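Local atomic coordinates of inositol dehydrogenase (Lactobacillus casei, PDB entry 4MKX), a protein that probably oxidises scyllo-inositol as an NAD-dependent sugar alcohol dehydrogenase of the Gfo/Idh/MocA family. Residues K228-Q240 against M246-G258. Residues are numbered along the deposited sequence; the frame is centred on the assembly and turned at random.
Sequences KAGELETGAALMQ and MAILVAGRNAAHG
Met239 folds its thioether end over strand 246-252, its methyl CE resting 3.6 Å from Ala247 CB and 3.9 Å from Leu249 CG. The chain bends at its last torsion (chi3 -61°), which turns CE toward that strand while SD lies alongside Leu249 CD1. Helix 197-207 covers this face, Ile203 touching Met239, Ala247 and Leu249. On the other face, which carries Ala236, Leu238, Ile248 and Val250, Leu238 CD1 packs 4.0 Å from Ile248 CG1; a second subunit reaches this side, where its Met246 packs on Thr234. Between the faces, strands 234-240 and 246-252 run antiparallel at 169°, with paired backbone bonds at Gly235-Ala251, Ala237-Leu249 and Met239-Ala247. At the corner, Arg253 N donates to Glu233 O (2.9 Å) in the carbonyl plane, and one water joins Thr234 OG1 to Asn254 N. The Arg253 side chain, extended from CG to NE, passes Leu232 O at the guanidinium edge. Its NH2 stays 4.0 Å from Glu231 OE1, too far for a salt bridge, with the two planar groups nearly perpendicular (87°); the salt bridge of NH2 is instead with Asp194. Glu231 OE1 accepts Leu232 N through its anti lone pair, which helps hold the carboxylate in place. The paired strands form a beta hairpin in the mixed sheet of the C-terminal domain, helix 197-207 on one face and a neighbouring subunit on the other, as in Gfo/Idh/MocA oxidoreductases.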
# COMPACT_ATOMS: atom_id res chain seq x y z
N LYS A 228 -21.30 -17.60 28.86
CA LYS A 228 -21.49 -18.56 29.94
C LYS A 228 -20.17 -19.16 30.42
O LYS A 228 -20.08 -19.68 31.53
CB LYS A 228 -22.43 -19.68 29.50
CG LYS A 228 -23.84 -19.18 29.18
CD LYS A 228 -24.54 -18.68 30.43
CE LYS A 228 -25.78 -17.87 30.10
NZ LYS A 228 -26.62 -17.66 31.30
N ALA A 229 -19.14 -19.07 29.58
CA ALA A 229 -17.84 -19.63 29.90
C ALA A 229 -16.91 -18.59 30.52
O ALA A 229 -15.76 -18.88 30.85
CB ALA A 229 -17.20 -20.22 28.65
N GLY A 230 -17.42 -17.37 30.69
CA GLY A 230 -16.61 -16.28 31.21
C GLY A 230 -15.42 -16.01 30.31
O GLY A 230 -14.31 -15.72 30.78
N GLU A 231 -15.64 -16.15 29.00
CA GLU A 231 -14.60 -15.82 28.04
C GLU A 231 -15.06 -14.68 27.14
O GLU A 231 -16.22 -14.29 27.17
CB GLU A 231 -14.21 -17.04 27.21
CG GLU A 231 -12.98 -17.77 27.73
CD GLU A 231 -11.70 -16.94 27.68
OE1 GLU A 231 -11.71 -15.81 27.13
OE2 GLU A 231 -10.67 -17.41 28.20
N LEU A 232 -14.13 -14.14 26.36
CA LEU A 232 -14.44 -13.03 25.47
C LEU A 232 -13.91 -13.33 24.09
O LEU A 232 -12.80 -13.86 23.97
CB LEU A 232 -13.79 -11.73 25.95
CG LEU A 232 -14.50 -10.94 27.05
CD1 LEU A 232 -13.62 -9.79 27.51
CD2 LEU A 232 -15.84 -10.44 26.54
N GLU A 233 -14.67 -12.98 23.07
CA GLU A 233 -14.19 -13.12 21.70
C GLU A 233 -13.50 -11.84 21.21
O GLU A 233 -12.56 -11.91 20.42
CB GLU A 233 -15.32 -13.51 20.76
CG GLU A 233 -16.31 -12.41 20.52
CD GLU A 233 -17.33 -12.77 19.48
OE1 GLU A 233 -17.73 -13.96 19.45
OE2 GLU A 233 -17.74 -11.87 18.72
N THR A 234 -13.98 -10.68 21.65
CA THR A 234 -13.32 -9.41 21.34
C THR A 234 -13.40 -8.51 22.55
O THR A 234 -14.44 -8.44 23.21
CB THR A 234 -13.98 -8.66 20.16
OG1 THR A 234 -14.27 -9.58 19.10
CG2 THR A 234 -13.06 -7.57 19.64
N GLY A 235 -12.31 -7.81 22.85
CA GLY A 235 -12.31 -6.87 23.94
C GLY A 235 -11.49 -5.67 23.57
O GLY A 235 -10.60 -5.73 22.72
N ALA A 236 -11.78 -4.55 24.21
CA ALA A 236 -11.04 -3.35 23.99
C ALA A 236 -10.75 -2.70 25.33
O ALA A 236 -11.52 -2.85 26.28
CB ALA A 236 -11.82 -2.40 23.09
N ALA A 237 -9.66 -1.95 25.39
CA ALA A 237 -9.28 -1.30 26.62
C ALA A 237 -8.65 0.05 26.38
O ALA A 237 -7.97 0.27 25.37
CB ALA A 237 -8.31 -2.19 27.41
N LEU A 238 -8.88 0.96 27.32
CA LEU A 238 -8.21 2.24 27.30
C LEU A 238 -7.39 2.32 28.59
O LEU A 238 -7.86 1.93 29.65
CB LEU A 238 -9.23 3.37 27.27
CG LEU A 238 -8.70 4.80 27.22
CD1 LEU A 238 -7.86 5.03 25.98
CD2 LEU A 238 -9.91 5.75 27.28
N MET A 239 -6.17 2.81 28.47
CA MET A 239 -5.25 2.81 29.61
C MET A 239 -4.58 4.16 29.71
O MET A 239 -4.20 4.77 28.71
CB MET A 239 -4.19 1.71 29.42
CG MET A 239 -4.80 0.36 29.15
SD MET A 239 -3.60 -0.97 29.28
CE MET A 239 -2.46 -0.47 28.00
N GLN A 240 -4.43 4.63 30.94
CA GLN A 240 -3.73 5.87 31.18
C GLN A 240 -2.46 5.47 31.89
O GLN A 240 -2.51 4.75 32.90
CB GLN A 240 -4.56 6.75 32.09
CG GLN A 240 -4.04 8.14 32.28
CD GLN A 240 -5.10 9.03 32.92
OE1 GLN A 240 -5.67 8.67 33.95
NE2 GLN A 240 -5.38 10.16 32.30
N MET A 246 -1.30 7.74 26.77
CA MET A 246 -2.50 6.99 26.51
C MET A 246 -2.16 5.71 25.79
O MET A 246 -1.23 5.68 24.99
CB MET A 246 -3.45 7.84 25.66
CG MET A 246 -3.81 9.13 26.36
SD MET A 246 -4.77 10.23 25.32
CE MET A 246 -3.54 10.87 24.23
N ALA A 247 -2.92 4.66 26.07
CA ALA A 247 -2.77 3.43 25.31
C ALA A 247 -4.12 2.81 25.04
O ALA A 247 -5.04 2.91 25.85
CB ALA A 247 -1.86 2.43 26.03
N ILE A 248 -4.24 2.18 23.88
CA ILE A 248 -5.46 1.53 23.47
C ILE A 248 -5.12 0.10 23.12
O ILE A 248 -4.14 -0.14 22.40
CB ILE A 248 -6.03 2.21 22.21
CG1 ILE A 248 -6.44 3.64 22.53
CG2 ILE A 248 -7.22 1.44 21.67
CD1 ILE A 248 -6.85 4.44 21.34
N LEU A 249 -5.88 -0.86 23.64
CA LEU A 249 -5.67 -2.26 23.28
C LEU A 249 -6.92 -2.84 22.65
O LEU A 249 -8.02 -2.51 23.05
CB LEU A 249 -5.35 -3.09 24.52
CG LEU A 249 -4.07 -2.79 25.27
CD1 LEU A 249 -3.91 -3.81 26.40
CD2 LEU A 249 -2.89 -2.83 24.33
N VAL A 250 -6.74 -3.71 21.66
CA VAL A 250 -7.84 -4.55 21.21
C VAL A 250 -7.31 -5.97 21.16
O VAL A 250 -6.20 -6.20 20.70
CB VAL A 250 -8.39 -4.14 19.84
CG1 VAL A 250 -9.37 -5.19 19.34
CG2 VAL A 250 -9.10 -2.80 19.92
N ALA A 251 -8.08 -6.91 21.70
CA ALA A 251 -7.71 -8.32 21.69
C ALA A 251 -8.89 -9.08 21.15
O ALA A 251 -10.04 -8.72 21.40
CB ALA A 251 -7.37 -8.80 23.08
N GLY A 252 -8.63 -10.13 20.40
CA GLY A 252 -9.73 -10.86 19.84
C GLY A 252 -9.31 -12.23 19.39
O GLY A 252 -8.12 -12.54 19.33
N ARG A 253 -10.31 -13.05 19.08
CA ARG A 253 -10.05 -14.41 18.65
C ARG A 253 -10.73 -14.69 17.32
O ARG A 253 -10.76 -15.83 16.87
CB ARG A 253 -10.56 -15.38 19.71
CG ARG A 253 -10.07 -15.06 21.11
CD ARG A 253 -10.55 -16.10 22.09
NE ARG A 253 -9.96 -15.92 23.42
CZ ARG A 253 -8.74 -16.32 23.77
NH1 ARG A 253 -7.96 -16.92 22.88
NH2 ARG A 253 -8.31 -16.12 25.00
N ASN A 254 -11.26 -13.65 16.68
CA ASN A 254 -12.08 -13.86 15.49
C ASN A 254 -11.75 -12.96 14.29
O ASN A 254 -12.65 -12.33 13.72
CB ASN A 254 -13.56 -13.70 15.87
CG ASN A 254 -14.50 -14.31 14.84
OD1 ASN A 254 -14.18 -15.32 14.22
ND2 ASN A 254 -15.66 -13.69 14.66
N ALA A 255 -10.48 -12.89 13.91
CA ALA A 255 -10.10 -12.11 12.72
C ALA A 255 -10.30 -12.93 11.46
O ALA A 255 -9.74 -14.01 11.32
CB ALA A 255 -8.64 -11.63 12.82
N ALA A 256 -11.08 -12.42 10.52
CA ALA A 256 -11.36 -13.17 9.31
C ALA A 256 -10.17 -13.22 8.36
O ALA A 256 -10.04 -14.16 7.57
CB ALA A 256 -12.59 -12.61 8.61
N HIS A 257 -9.31 -12.21 8.42
CA HIS A 257 -8.27 -12.07 7.40
C HIS A 257 -6.94 -12.73 7.73
O HIS A 257 -6.02 -12.73 6.90
CB HIS A 257 -8.06 -10.59 7.05
CG HIS A 257 -7.67 -9.74 8.22
ND1 HIS A 257 -8.55 -9.40 9.22
CD2 HIS A 257 -6.48 -9.17 8.55
CE1 HIS A 257 -7.93 -8.66 10.12
NE2 HIS A 257 -6.68 -8.49 9.73
N GLY A 258 -6.83 -13.28 8.94
CA GLY A 258 -5.61 -13.93 9.38
C GLY A 258 -5.22 -13.49 10.77
O GLY A 258 -6.07 -13.12 11.58
O HOH W 1 -12.13 -10.79 17.48